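Local coordinates for protein GlcNAc-alpha-1,4-Gal-releasing endo-beta-galactosidase (Clostridium perfringens, PDB 1UPS) that probably hydrolyses O-glycosidic bonds as a calcium-binding endo-beta-galactosidase of glycoside hydrolase family 16, releasing GlcNAc-alpha-1,4-Gal from glycans, at residues 185-190 and 196-201; 169-174 and 217-222; 237-242 and 370-375; 331-336 and 382-387; 54-59 and 107-112. All coordinates share one frame; numbering follows the deposited sequence. Where two conformers were deposited one is given.

Contact 1 (185-190 and 196-201)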
# COMPACT_ATOMS: atom_id res chain seq x y z
N ALA A 185 -5.26 2.12 1.45
CA ALA A 185 -5.31 3.25 2.39
C ALA A 185 -4.43 3.01 3.61
O ALA A 185 -4.03 1.88 3.87
CB ALA A 185 -6.78 3.53 2.83
N ALA A 186 -4.10 4.08 4.34
CA ALA A 186 -3.30 3.94 5.56
C ALA A 186 -3.52 5.13 6.48
O ALA A 186 -3.79 6.24 6.01
CB ALA A 186 -1.81 3.79 5.23
N TYR A 187 -3.36 4.90 7.78
CA TYR A 187 -3.54 5.96 8.79
C TYR A 187 -2.90 5.48 10.07
O TYR A 187 -2.99 4.31 10.40
CB TYR A 187 -5.04 6.20 9.00
CG TYR A 187 -5.37 7.26 10.04
CD1 TYR A 187 -4.80 8.53 9.99
CD2 TYR A 187 -6.29 6.98 11.06
CE1 TYR A 187 -5.13 9.50 10.97
CE2 TYR A 187 -6.63 7.94 12.02
CZ TYR A 187 -6.04 9.19 11.97
OH TYR A 187 -6.36 10.14 12.93
N GLY A 188 -2.25 6.39 10.81
CA GLY A 188 -1.57 6.00 12.04
C GLY A 188 -2.43 5.98 13.30
O GLY A 188 -1.99 5.44 14.31
N TRP A 189 -3.63 6.54 13.24
CA TRP A 189 -4.47 6.67 14.45
C TRP A 189 -3.70 7.42 15.54
O TRP A 189 -3.40 8.61 15.36
CB TRP A 189 -5.03 5.30 14.90
CG TRP A 189 -6.02 4.73 13.91
CD1 TRP A 189 -5.75 3.91 12.84
CD2 TRP A 189 -7.42 5.00 13.86
NE1 TRP A 189 -6.91 3.64 12.15
CE2 TRP A 189 -7.95 4.28 12.76
CE3 TRP A 189 -8.29 5.75 14.66
CZ2 TRP A 189 -9.32 4.31 12.43
CZ3 TRP A 189 -9.67 5.77 14.34
CH2 TRP A 189 -10.15 5.06 13.23
N ASN A 190 -3.35 6.77 16.65
CA ASN A 190 -2.63 7.43 17.74
C ASN A 190 -1.11 7.55 17.53
O ASN A 190 -0.41 8.10 18.40
CB ASN A 190 -2.84 6.69 19.08
CG ASN A 190 -4.26 6.79 19.60
OD1 ASN A 190 -5.06 7.61 19.15
ND2 ASN A 190 -4.57 5.96 20.60
N THR A 196 0.10 10.42 9.61
CA THR A 196 -0.76 11.11 10.58
C THR A 196 -2.01 11.74 10.00
O THR A 196 -2.82 12.29 10.75
CB THR A 196 0.02 12.14 11.41
OG1 THR A 196 0.69 13.05 10.54
CG2 THR A 196 1.14 11.46 12.17
N SER A 197 -2.15 11.73 8.67
CA SER A 197 -3.43 12.00 8.00
C SER A 197 -3.75 10.81 7.09
O SER A 197 -2.84 10.19 6.55
CB SER A 197 -3.36 13.28 7.16
OG SER A 197 -3.01 14.43 7.96
N TRP A 198 -5.03 10.51 6.91
CA TRP A 198 -5.43 9.41 6.02
C TRP A 198 -4.84 9.63 4.63
O TRP A 198 -4.80 10.78 4.15
CB TRP A 198 -6.95 9.33 5.89
CG TRP A 198 -7.59 8.50 6.93
CD1 TRP A 198 -8.25 8.94 8.04
CD2 TRP A 198 -7.60 7.08 6.98
NE1 TRP A 198 -8.68 7.87 8.79
CE2 TRP A 198 -8.30 6.71 8.16
CE3 TRP A 198 -7.09 6.07 6.15
CZ2 TRP A 198 -8.48 5.38 8.53
CZ3 TRP A 198 -7.29 4.73 6.53
CH2 TRP A 198 -7.99 4.41 7.71
N THR A 199 -4.35 8.56 4.00
CA THR A 199 -4.08 8.57 2.55
C THR A 199 -4.91 7.44 1.97
O THR A 199 -4.94 6.37 2.54
CB THR A 199 -2.56 8.46 2.23
OG1 THR A 199 -2.36 8.53 0.80
CG2 THR A 199 -1.97 7.09 2.64
N ILE A 200 -5.62 7.70 0.87
CA ILE A 200 -6.55 6.74 0.27
C ILE A 200 -6.48 6.92 -1.26
O ILE A 200 -6.55 8.05 -1.76
CB ILE A 200 -8.02 7.00 0.70
CG1 ILE A 200 -8.19 7.04 2.23
CG2 ILE A 200 -8.98 5.99 0.03
CD1 ILE A 200 -9.50 7.76 2.66
N SER A 201 -6.33 5.83 -1.99
CA SER A 201 -6.50 5.88 -3.45
C SER A 201 -7.27 4.67 -3.93
O SER A 201 -7.28 3.64 -3.26
CB SER A 201 -5.15 5.97 -4.17
OG SER A 201 -4.33 4.84 -3.89
O HOH W 1 -5.10 12.79 12.40
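Tyr-187 and Trp-198 interlock in a beta hairpin at the edge of a sheet in the GH16 beta-sandwich. CB of Tyr-187 is the bump. It sits over the middle of the Trp-198 six-membered ring, 3.2 Å from its centroid. With CG anti to the backbone N (chi1 179°), the tyrosine ring continues over the five-membered ring as an offset stack, centroids 4.0 Å apart and planes at 20°. The backbone N of Trp-189 lies over the opposite face of the tyrosine, so the ring is sandwiched. Nearby, CB of Ala-185 fills the notch between Trp-198 CZ3 (3.9 Å) and Ile-200 CG1 (3.8 Å). On the other sheet face, the methyl of Ala-186 meets Thr-199 CG2. These two residues form the antiparallel hydrogen-bonded pair, with Ala-186 N to Thr-199 O at 3.0 Å and Thr-199 N to Ala-186 O at 3.1 Å. A water closes the loop end, 3.0 Å from Tyr-187 OH, and donates to Thr-196 O at 2.9 Å.

Contact 2 (169-174 and 217-222)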
# COMPACT_ATOMS: atom_id res chain seq x y z
N ILE A 169 -2.98 -0.29 8.07
CA ILE A 169 -2.69 -0.34 6.63
C ILE A 169 -3.79 -1.14 5.96
O ILE A 169 -3.94 -2.33 6.24
CB ILE A 169 -1.31 -0.99 6.30
CG1 ILE A 169 -0.16 -0.27 7.03
CG2 ILE A 169 -1.07 -1.03 4.76
CD1 ILE A 169 1.15 -1.10 7.02
N ASP A 170 -4.57 -0.49 5.10
CA ASP A 170 -5.60 -1.21 4.36
C ASP A 170 -4.96 -1.62 3.04
O ASP A 170 -4.90 -0.83 2.11
CB ASP A 170 -6.81 -0.31 4.14
CG ASP A 170 -7.36 0.20 5.45
OD1 ASP A 170 -7.58 -0.64 6.36
OD2 ASP A 170 -7.55 1.41 5.66
N ILE A 171 -4.42 -2.83 2.99
CA ILE A 171 -3.68 -3.29 1.79
C ILE A 171 -4.63 -3.45 0.63
O ILE A 171 -4.27 -3.17 -0.51
CB ILE A 171 -2.93 -4.63 2.06
CG1 ILE A 171 -2.05 -4.52 3.32
CG2 ILE A 171 -2.06 -5.03 0.85
CD1 ILE A 171 -1.62 -5.91 3.85
N LEU A 172 -5.85 -3.88 0.93
CA LEU A 172 -6.91 -3.92 -0.06
C LEU A 172 -8.21 -3.55 0.65
O LEU A 172 -8.50 -4.05 1.73
CB LEU A 172 -7.01 -5.33 -0.67
CG LEU A 172 -8.04 -5.49 -1.80
CD1 LEU A 172 -7.53 -6.49 -2.86
CD2 LEU A 172 -9.37 -6.00 -1.24
N GLU A 173 -8.98 -2.65 0.04
CA GLU A 173 -10.24 -2.20 0.61
C GLU A 173 -11.27 -1.99 -0.50
O GLU A 173 -12.25 -1.26 -0.33
CB GLU A 173 -9.99 -0.89 1.42
CG GLU A 173 -11.11 -0.59 2.39
CD GLU A 173 -10.94 0.74 3.13
OE1 GLU A 173 -11.25 0.74 4.33
OE2 GLU A 173 -10.58 1.77 2.52
N THR A 174 -11.05 -2.68 -1.62
CA THR A 174 -11.80 -2.45 -2.87
C THR A 174 -13.32 -2.57 -2.71
O THR A 174 -13.83 -3.57 -2.19
CB THR A 174 -11.27 -3.40 -3.93
OG1 THR A 174 -9.84 -3.19 -4.06
CG2 THR A 174 -11.86 -3.05 -5.32
N TYR A 217 -2.20 -9.70 -4.98
CA TYR A 217 -2.04 -8.42 -4.30
C TYR A 217 -0.95 -8.59 -3.25
O TYR A 217 -0.98 -9.55 -2.48
CB TYR A 217 -3.36 -8.01 -3.61
CG TYR A 217 -4.51 -7.91 -4.59
CD1 TYR A 217 -5.37 -9.00 -4.80
CD2 TYR A 217 -4.73 -6.74 -5.31
CE1 TYR A 217 -6.45 -8.90 -5.71
CE2 TYR A 217 -5.79 -6.63 -6.22
CZ TYR A 217 -6.64 -7.73 -6.41
OH TYR A 217 -7.68 -7.63 -7.31
N ALA A 218 -0.00 -7.67 -3.21
CA ALA A 218 1.10 -7.80 -2.26
C ALA A 218 1.57 -6.46 -1.74
O ALA A 218 1.41 -5.42 -2.40
CB ALA A 218 2.29 -8.58 -2.89
N MET A 219 2.12 -6.50 -0.53
CA MET A 219 2.76 -5.34 0.08
C MET A 219 4.12 -5.76 0.63
O MET A 219 4.23 -6.71 1.42
CB MET A 219 1.91 -4.77 1.22
CG MET A 219 2.68 -3.69 2.03
SD MET A 219 1.77 -3.15 3.51
CE MET A 219 1.96 -4.57 4.54
N GLU A 220 5.16 -5.01 0.26
CA GLU A 220 6.43 -5.14 0.96
C GLU A 220 6.57 -3.98 1.94
O GLU A 220 6.55 -2.80 1.54
CB GLU A 220 7.64 -5.20 -0.00
CG GLU A 220 8.93 -5.52 0.76
CD GLU A 220 9.97 -6.28 -0.05
OE1 GLU A 220 10.55 -7.26 0.46
OE2 GLU A 220 10.21 -5.89 -1.20
N TRP A 221 6.67 -4.33 3.21
CA TRP A 221 6.72 -3.38 4.31
C TRP A 221 8.15 -3.43 4.85
O TRP A 221 8.59 -4.45 5.36
CB TRP A 221 5.68 -3.78 5.36
CG TRP A 221 5.80 -3.17 6.76
CD1 TRP A 221 6.38 -1.98 7.14
CD2 TRP A 221 5.27 -3.74 7.95
NE1 TRP A 221 6.25 -1.79 8.50
CE2 TRP A 221 5.57 -2.86 9.02
CE3 TRP A 221 4.58 -4.93 8.23
CZ2 TRP A 221 5.23 -3.15 10.35
CZ3 TRP A 221 4.21 -5.20 9.54
CH2 TRP A 221 4.54 -4.31 10.59
N THR A 222 8.88 -2.34 4.66
CA THR A 222 10.27 -2.24 5.12
C THR A 222 10.34 -1.10 6.14
O THR A 222 9.37 -0.38 6.32
CB THR A 222 11.23 -1.94 3.95
OG1 THR A 222 11.03 -0.59 3.50
CG2 THR A 222 10.92 -2.80 2.72
O HOH W 2 -8.63 -4.71 -6.08
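Met-219 meets Ile-169 and Ile-171 in the core between the two sheets of the GH16 sandwich. A chi1 of 170° swings its chain away from the backbone N and at the isoleucines. Met-219 CB lies 4.0 Å from Ile-171 CG2. Met-219 SD comes next, 3.8 Å from Ile-169 CG2 and 4.1 Å from Ile-171 CG1, between the two isoleucines. The chain then bends at chi3 (73°), and the terminal Met-219 CE rests 3.9 Å from Ile-171 CD1. A second knob lies further along. CD1 of Leu-172 stands almost exactly over the centre of the Tyr-217 ring, 3.5 Å from its centroid, in a CH-pi contact. No hydrogen bond joins the segments directly. Ile-171 and Leu-172 both face Trp-148, a classic beta bulge. The bulge lies between Asp-170 and Glu-173, which fit the ExDxxE motif that marks the active site in bulge-type GH16 relatives, and so probably here. The isoleucines and Leu-172 point inward, away from those acids. The 168-170 strand lies between strands 145-152 and 181-187 of one sheet, while strand 215-221 belongs to the other sheet, where Phe-228 of strand 225-230 also packs on Met-219 and Ile-171.

Contact 3 (237-242 and 370-375)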
# COMPACT_ATOMS: atom_id res chain seq x y z
N VAL A 237 3.28 3.33 -3.86
CA VAL A 237 4.30 3.44 -2.83
C VAL A 237 3.86 4.46 -1.80
O VAL A 237 3.37 5.54 -2.16
CB VAL A 237 5.65 3.93 -3.41
CG1 VAL A 237 6.70 4.06 -2.30
CG2 VAL A 237 6.15 2.99 -4.48
N ILE A 238 4.00 4.10 -0.52
CA ILE A 238 3.82 5.04 0.57
C ILE A 238 5.13 5.10 1.34
O ILE A 238 5.62 4.08 1.81
CB ILE A 238 2.66 4.58 1.48
CG1 ILE A 238 1.33 4.64 0.72
CG2 ILE A 238 2.64 5.42 2.81
CD1 ILE A 238 0.15 4.01 1.49
N TYR A 239 5.73 6.29 1.45
CA TYR A 239 7.01 6.42 2.17
C TYR A 239 6.71 6.67 3.64
O TYR A 239 5.86 7.49 3.95
CB TYR A 239 7.93 7.48 1.53
CG TYR A 239 8.56 6.97 0.23
CD1 TYR A 239 9.55 5.98 0.24
CD2 TYR A 239 8.11 7.43 -1.02
CE1 TYR A 239 10.12 5.48 -0.96
CE2 TYR A 239 8.65 6.93 -2.22
CZ TYR A 239 9.66 5.95 -2.18
OH TYR A 239 10.21 5.45 -3.36
N GLY A 240 7.38 5.93 4.52
CA GLY A 240 7.05 5.87 5.94
C GLY A 240 6.38 4.54 6.24
O GLY A 240 5.69 3.98 5.39
N SER A 241 6.60 4.00 7.44
CA SER A 241 6.03 2.68 7.77
C SER A 241 6.00 2.51 9.27
O SER A 241 6.84 3.10 9.98
CB SER A 241 6.86 1.55 7.14
OG SER A 241 8.06 1.31 7.87
N PRO A 242 5.06 1.71 9.76
CA PRO A 242 5.00 1.38 11.19
C PRO A 242 6.24 0.65 11.66
O PRO A 242 6.87 -0.07 10.88
CB PRO A 242 3.77 0.49 11.30
CG PRO A 242 2.95 0.86 10.08
CD PRO A 242 3.97 1.05 9.00
N TRP A 370 8.00 16.08 -4.60
CA TRP A 370 7.45 15.31 -5.71
C TRP A 370 6.72 14.04 -5.26
O TRP A 370 7.18 13.36 -4.36
CB TRP A 370 8.59 14.95 -6.67
CG TRP A 370 9.36 16.13 -7.15
CD1 TRP A 370 10.48 16.67 -6.58
CD2 TRP A 370 9.09 16.93 -8.32
NE1 TRP A 370 10.91 17.76 -7.30
CE2 TRP A 370 10.08 17.93 -8.38
CE3 TRP A 370 8.10 16.89 -9.32
CZ2 TRP A 370 10.11 18.90 -9.40
CZ3 TRP A 370 8.13 17.84 -10.33
CH2 TRP A 370 9.13 18.84 -10.36
N SER A 371 5.56 13.76 -5.86
CA SER A 371 4.90 12.47 -5.70
C SER A 371 5.50 11.46 -6.67
O SER A 371 5.68 11.77 -7.85
CB SER A 371 3.40 12.59 -5.97
OG SER A 371 2.78 13.49 -5.06
N GLU A 372 5.80 10.25 -6.19
CA GLU A 372 6.30 9.16 -7.04
C GLU A 372 5.14 8.27 -7.46
O GLU A 372 4.41 7.73 -6.61
CB GLU A 372 7.30 8.33 -6.26
CG GLU A 372 8.73 8.74 -6.41
CD GLU A 372 9.64 7.91 -5.53
OE1 GLU A 372 10.39 8.50 -4.73
OE2 GLU A 372 9.61 6.66 -5.63
N VAL A 373 4.95 8.12 -8.76
CA VAL A 373 3.81 7.38 -9.27
C VAL A 373 4.29 6.24 -10.18
O VAL A 373 4.75 6.50 -11.30
CB VAL A 373 2.82 8.30 -10.04
CG1 VAL A 373 1.59 7.54 -10.46
CG2 VAL A 373 2.43 9.51 -9.20
N PRO A 374 4.22 5.00 -9.68
CA PRO A 374 4.60 3.85 -10.51
C PRO A 374 3.68 3.71 -11.72
O PRO A 374 2.45 3.84 -11.62
CB PRO A 374 4.44 2.64 -9.57
CG PRO A 374 4.34 3.21 -8.18
CD PRO A 374 3.79 4.60 -8.33
N VAL A 375 4.29 3.42 -12.86
CA VAL A 375 3.53 3.14 -14.07
C VAL A 375 4.36 2.21 -14.91
O VAL A 375 5.50 2.53 -15.28
CB VAL A 375 3.16 4.43 -14.86
CG1 VAL A 375 4.37 5.34 -15.03
CG2 VAL A 375 2.56 4.09 -16.25
O HOH W 3 2.43 5.79 -5.45
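Glu-372 OE2 lies at the edge of the Tyr-239 ring, in the ring plane. Over one face of that ring, offset toward the rim, is CG1 of Val-237 from the same strand, in one of its two conformers. The ring also stacks with Tyr-331. The contact joins the GH16 sandwich, through strand 233-239, to the C-terminal domain, which is probably a ricin-like beta-trefoil. The hydroxyl is the donor: Tyr-239 OH gives its proton to Glu-372 OE2 at 2.6 Å, a short bond. It reaches the oxygen on the syn side, 27° out of the carboxylate plane. The ring and carboxylate planes are 59° apart, so the groups meet at a marked tilt. Glu-372 is extended beyond CG (chi2 176°), and this carries the carboxylate across to the tyrosine. Glu-372 OE1 lies 3.4 Å from Tyr-239 CE2, and is itself held by Thr-336 OG1 and by a salt bridge to Lys-329. That lysine is also hydrogen-bonded to the tyrosine hydroxyl. Its charge would probably help keep the carboxylate ionised. Beside this polar cluster is a small apolar touch. In the same conformer, Val-237 CG2 lies 4.1 Å from Pro-374 CG. A water bridges the backbones, accepting from Val-237 N at 3.0 Å and donating to Glu-372 O at 3.0 Å.

Contact 4 (331-336 and 382-387)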
# COMPACT_ATOMS: atom_id res chain seq x y z
N TYR A 331 12.97 12.48 1.90
CA TYR A 331 11.52 12.46 2.05
C TYR A 331 11.03 13.51 3.06
O TYR A 331 11.69 13.78 4.07
CB TYR A 331 11.03 11.04 2.36
CG TYR A 331 11.56 10.01 1.38
CD1 TYR A 331 12.69 9.24 1.68
CD2 TYR A 331 10.95 9.83 0.14
CE1 TYR A 331 13.19 8.31 0.77
CE2 TYR A 331 11.44 8.90 -0.77
CZ TYR A 331 12.55 8.15 -0.46
OH TYR A 331 13.03 7.23 -1.36
N ARG A 332 9.90 14.15 2.74
CA ARG A 332 9.24 15.10 3.64
C ARG A 332 7.73 15.05 3.40
O ARG A 332 7.28 15.12 2.26
CB ARG A 332 9.77 16.52 3.43
N ASP A 333 6.95 14.94 4.48
CA ASP A 333 5.50 14.82 4.40
C ASP A 333 5.07 13.66 3.49
O ASP A 333 3.97 13.68 2.92
CB ASP A 333 4.87 16.15 3.92
CG ASP A 333 4.99 17.27 4.95
OD1 ASP A 333 4.94 18.46 4.55
OD2 ASP A 333 5.10 17.07 6.18
N GLY A 334 5.93 12.66 3.32
CA GLY A 334 5.66 11.55 2.40
C GLY A 334 6.01 11.80 0.93
O GLY A 334 5.87 10.90 0.08
N TYR A 335 6.47 13.01 0.63
CA TYR A 335 6.86 13.38 -0.73
C TYR A 335 8.36 13.19 -0.91
O TYR A 335 9.10 13.15 0.06
CB TYR A 335 6.50 14.84 -1.03
CG TYR A 335 5.02 15.09 -1.08
CD1 TYR A 335 4.30 15.36 0.08
CD2 TYR A 335 4.33 15.03 -2.30
CE1 TYR A 335 2.93 15.57 0.03
CE2 TYR A 335 2.95 15.24 -2.35
CZ TYR A 335 2.26 15.52 -1.18
OH TYR A 335 0.90 15.73 -1.20
N THR A 336 8.79 13.07 -2.16
CA THR A 336 10.20 12.87 -2.47
C THR A 336 10.87 14.16 -2.85
O THR A 336 10.33 14.93 -3.64
CB THR A 336 10.27 11.90 -3.68
OG1 THR A 336 9.73 10.63 -3.29
CG2 THR A 336 11.70 11.60 -4.09
N VAL A 382 5.54 13.82 -9.89
CA VAL A 382 4.47 14.82 -10.02
C VAL A 382 4.61 15.86 -8.91
O VAL A 382 4.74 15.51 -7.74
CB VAL A 382 3.09 14.15 -9.96
CG1 VAL A 382 2.00 15.19 -10.06
CG2 VAL A 382 2.94 13.10 -11.08
N ASN A 383 4.63 17.14 -9.28
CA ASN A 383 4.99 18.18 -8.31
C ASN A 383 3.93 18.34 -7.21
O ASN A 383 2.74 18.16 -7.47
CB ASN A 383 5.21 19.51 -9.03
CG ASN A 383 5.90 20.52 -8.16
OD1 ASN A 383 5.27 21.44 -7.65
ND2 ASN A 383 7.20 20.33 -7.95
N ARG A 384 4.36 18.65 -5.98
CA ARG A 384 3.39 18.87 -4.90
C ARG A 384 2.72 20.25 -5.02
O ARG A 384 1.49 20.37 -4.90
CB ARG A 384 4.07 18.75 -3.53
CG ARG A 384 3.07 18.81 -2.36
CD ARG A 384 3.72 18.97 -1.01
NE ARG A 384 2.73 18.91 0.07
CZ ARG A 384 3.03 18.76 1.35
NH1 ARG A 384 4.30 18.68 1.74
NH2 ARG A 384 2.06 18.70 2.26
N TRP A 385 3.54 21.28 -5.23
CA TRP A 385 3.05 22.66 -5.34
C TRP A 385 2.08 22.79 -6.52
O TRP A 385 1.02 23.42 -6.40
CB TRP A 385 4.23 23.61 -5.51
CG TRP A 385 3.89 25.08 -5.44
CD1 TRP A 385 2.96 25.70 -4.63
CD2 TRP A 385 4.51 26.12 -6.20
NE1 TRP A 385 2.97 27.06 -4.86
CE2 TRP A 385 3.91 27.34 -5.81
CE3 TRP A 385 5.52 26.14 -7.18
CZ2 TRP A 385 4.29 28.57 -6.37
CZ3 TRP A 385 5.90 27.36 -7.72
CH2 TRP A 385 5.28 28.56 -7.32
N LYS A 386 2.46 22.18 -7.64
CA LYS A 386 1.66 22.23 -8.86
C LYS A 386 1.34 20.82 -9.34
O LYS A 386 2.01 20.29 -10.24
CB LYS A 386 2.38 23.02 -9.97
CG LYS A 386 2.77 24.47 -9.61
CD LYS A 386 1.56 25.39 -9.47
CE LYS A 386 1.97 26.73 -8.85
NZ LYS A 386 0.80 27.57 -8.46
N PRO A 387 0.32 20.20 -8.74
CA PRO A 387 0.06 18.76 -8.93
C PRO A 387 -0.39 18.32 -10.33
O PRO A 387 -0.56 17.11 -10.54
CB PRO A 387 -1.00 18.46 -7.86
CG PRO A 387 -1.69 19.74 -7.65
CD PRO A 387 -0.64 20.81 -7.80
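The hairpin of strands 327-332 and 335-340 turns through a type I' beta turn, and its Asp-333 and Tyr-335 together receive Arg-384. The arginine is extended from CG to NE and lies across one face of the Tyr-335 ring. Arg-384 CD sits over the centre of the Tyr-335 ring, 3.7 Å from the centroid, in a CH-pi contact. The guanidinium is turned only 15° from the ring plane, and Arg-384 NE lies 3.3 Å from Tyr-335 CE1. Arg-384 NH1 ends in a salt bridge to Asp-333 OD1 at 2.9 Å. The bond is nearly straight (177°), lies in the guanidinium plane and meets the anti lone pair of Asp-333 OD1, with the carboxylate almost perpendicular. NH1 is also hydrogen-bonded to Gln-369 OE1, and Trp-366 makes a cation-pi contact with the arginine. Behind it, Asn-383 OD1 accepts from Lys-386 N at 2.9 Å, an Asx motif that shapes the turn carrying Arg-384. Short hairpins packed side by side in this way are consistent with a ricin-like beta-trefoil.

Contact 5 (54-59 and 107-112)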
# COMPACT_ATOMS: atom_id res chain seq x y z
N PRO A 54 -13.82 -8.93 18.65
CA PRO A 54 -14.87 -9.31 19.62
C PRO A 54 -14.81 -8.57 20.97
O PRO A 54 -15.82 -8.52 21.67
CB PRO A 54 -14.67 -10.82 19.79
CG PRO A 54 -13.22 -11.06 19.43
CD PRO A 54 -12.94 -10.07 18.32
N HIS A 55 -13.66 -7.98 21.30
CA HIS A 55 -13.53 -7.19 22.54
C HIS A 55 -14.41 -5.93 22.57
O HIS A 55 -14.65 -5.38 23.66
CB HIS A 55 -12.08 -6.79 22.77
CG HIS A 55 -11.44 -6.14 21.58
ND1 HIS A 55 -11.04 -6.85 20.47
CD2 HIS A 55 -11.14 -4.84 21.33
CE1 HIS A 55 -10.51 -6.02 19.59
NE2 HIS A 55 -10.56 -4.80 20.08
N TRP A 56 -14.91 -5.47 21.42
CA TRP A 56 -15.78 -4.28 21.41
C TRP A 56 -17.24 -4.60 21.73
O TRP A 56 -18.01 -3.70 22.02
CB TRP A 56 -15.71 -3.50 20.09
CG TRP A 56 -14.34 -2.96 19.77
CD1 TRP A 56 -13.67 -3.08 18.58
CD2 TRP A 56 -13.47 -2.24 20.65
NE1 TRP A 56 -12.44 -2.48 18.67
CE2 TRP A 56 -12.28 -1.95 19.93
CE3 TRP A 56 -13.57 -1.81 22.00
CZ2 TRP A 56 -11.19 -1.28 20.50
CZ3 TRP A 56 -12.49 -1.11 22.56
CH2 TRP A 56 -11.31 -0.86 21.81
N CYS A 57 -17.62 -5.87 21.72
CA CYS A 57 -19.03 -6.24 21.72
C CYS A 57 -19.41 -6.94 23.03
O CYS A 57 -18.74 -7.89 23.44
CB CYS A 57 -19.31 -7.14 20.52
SG CYS A 57 -18.44 -6.60 19.02
N LYS A 58 -20.47 -6.46 23.68
CA LYS A 58 -20.86 -7.01 24.98
C LYS A 58 -21.05 -8.53 24.85
O LYS A 58 -20.43 -9.30 25.61
CB LYS A 58 -22.12 -6.33 25.53
N ASP A 59 -21.85 -8.93 23.88
CA ASP A 59 -21.90 -10.33 23.45
C ASP A 59 -21.15 -10.55 22.13
O ASP A 59 -21.63 -10.21 21.04
CB ASP A 59 -23.32 -10.89 23.35
CG ASP A 59 -23.38 -12.21 22.54
OD1 ASP A 59 -24.23 -12.29 21.60
OD2 ASP A 59 -22.61 -13.19 22.76
N HIS A 107 -7.59 -1.53 17.84
CA HIS A 107 -8.30 -0.82 16.75
C HIS A 107 -9.64 -0.22 17.23
O HIS A 107 -10.74 -0.67 16.82
CB HIS A 107 -8.50 -1.71 15.51
CG HIS A 107 -9.03 -0.96 14.33
ND1 HIS A 107 -8.31 0.02 13.69
CD2 HIS A 107 -10.24 -1.00 13.71
CE1 HIS A 107 -9.04 0.55 12.72
NE2 HIS A 107 -10.21 -0.07 12.70
N ASN A 108 -9.50 0.79 18.08
CA ASN A 108 -10.64 1.49 18.66
C ASN A 108 -11.21 2.56 17.72
O ASN A 108 -11.09 3.76 17.97
CB ASN A 108 -10.26 2.09 20.02
CG ASN A 108 -11.48 2.40 20.87
OD1 ASN A 108 -12.61 2.19 20.42
ND2 ASN A 108 -11.25 2.85 22.11
N PHE A 109 -11.82 2.10 16.63
CA PHE A 109 -12.30 2.99 15.58
C PHE A 109 -13.39 3.93 16.12
O PHE A 109 -13.56 5.04 15.62
CB PHE A 109 -12.85 2.20 14.38
CG PHE A 109 -13.96 1.26 14.73
CD1 PHE A 109 -15.30 1.66 14.69
CD2 PHE A 109 -13.67 -0.05 15.10
CE1 PHE A 109 -16.32 0.78 15.04
CE2 PHE A 109 -14.68 -0.93 15.46
CZ PHE A 109 -16.02 -0.52 15.42
N SER A 110 -14.10 3.48 17.15
CA SER A 110 -15.20 4.28 17.72
C SER A 110 -14.77 5.16 18.91
O SER A 110 -15.56 6.00 19.37
CB SER A 110 -16.35 3.37 18.12
OG SER A 110 -16.06 2.66 19.32
N GLY A 111 -13.54 4.99 19.38
CA GLY A 111 -13.05 5.70 20.56
C GLY A 111 -13.86 5.42 21.83
O GLY A 111 -13.98 6.29 22.70
N THR A 112 -14.40 4.22 21.95
CA THR A 112 -15.14 3.82 23.15
C THR A 112 -14.23 3.51 24.35
O THR A 112 -13.06 3.13 24.18
CB THR A 112 -16.06 2.63 22.85
OG1 THR A 112 -16.84 2.33 24.02
CG2 THR A 112 -15.25 1.34 22.61
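Trp-56 and Asn-108 cross at about a right angle, yet their flat ends are turned only 22° from each other. The amide rests on one face of the indole, with Asn-108 CG 3.4 Å from Trp-56 CH2. On the opposite face lies CD2 of His-55, so the indole is held between the two. Phe-109 comes edge-on instead. Its edge points to the face of the five-membered ring in an offset edge-to-face pair, planes at 86° and centroids 5.6 Å apart. Thr-112 CG2 comes in obliquely on the same side as the amide, 3.6 Å from Trp-56 CE3. Trp-56 NE1 makes a weak, bent bond to His-107 O at 3.1 Å, and another weak one to Ile-106 O. The amide is fixed by its own loop. Asn-108 ND2 donates to Thr-112 O at 2.8 Å, in the amide plane, while Asn-108 OD1 accepts from Thr-112 N at 3.1 Å. These bonds brace the type I turn from Asn-108 to Gly-111 and keep the amide against the ring. Two long GH16 loops are thus joined by an indole on the 3-10 segment 54-56, with an asparagine amide over its face and a phenylalanine edge-to-face, next to the Cys-57 to Cys-86 disulfide.

Contacts 1 and 2 meet in one sheet, where strands 181-187 and 168-170 are neighbours; their centres are 13 Å apart. Ala-185 O lies 2.7 Å from Asp-170 N, and Trp-198 CZ3 packs 3.4 Å from Asp-170 OD2, beside the probable active-site motif. Contact 5 reaches that side through Trp-189, whose CZ2 is 3.8 Å from His-107 CE1. Contact 3 meets contact 2 where Trp-221 NE1 lies 3.0 Å from Pro-242 O. It also continues into contact 4, with Glu-372 OE1 2.7 Å from Thr-336 OG1 and centres 10 Å apart. Contacts 4 and 5 lie at far ends, centres 36 Å apart. The calcium ion is remote, about 14 Å from the Tyr-217 side chain of contact 2.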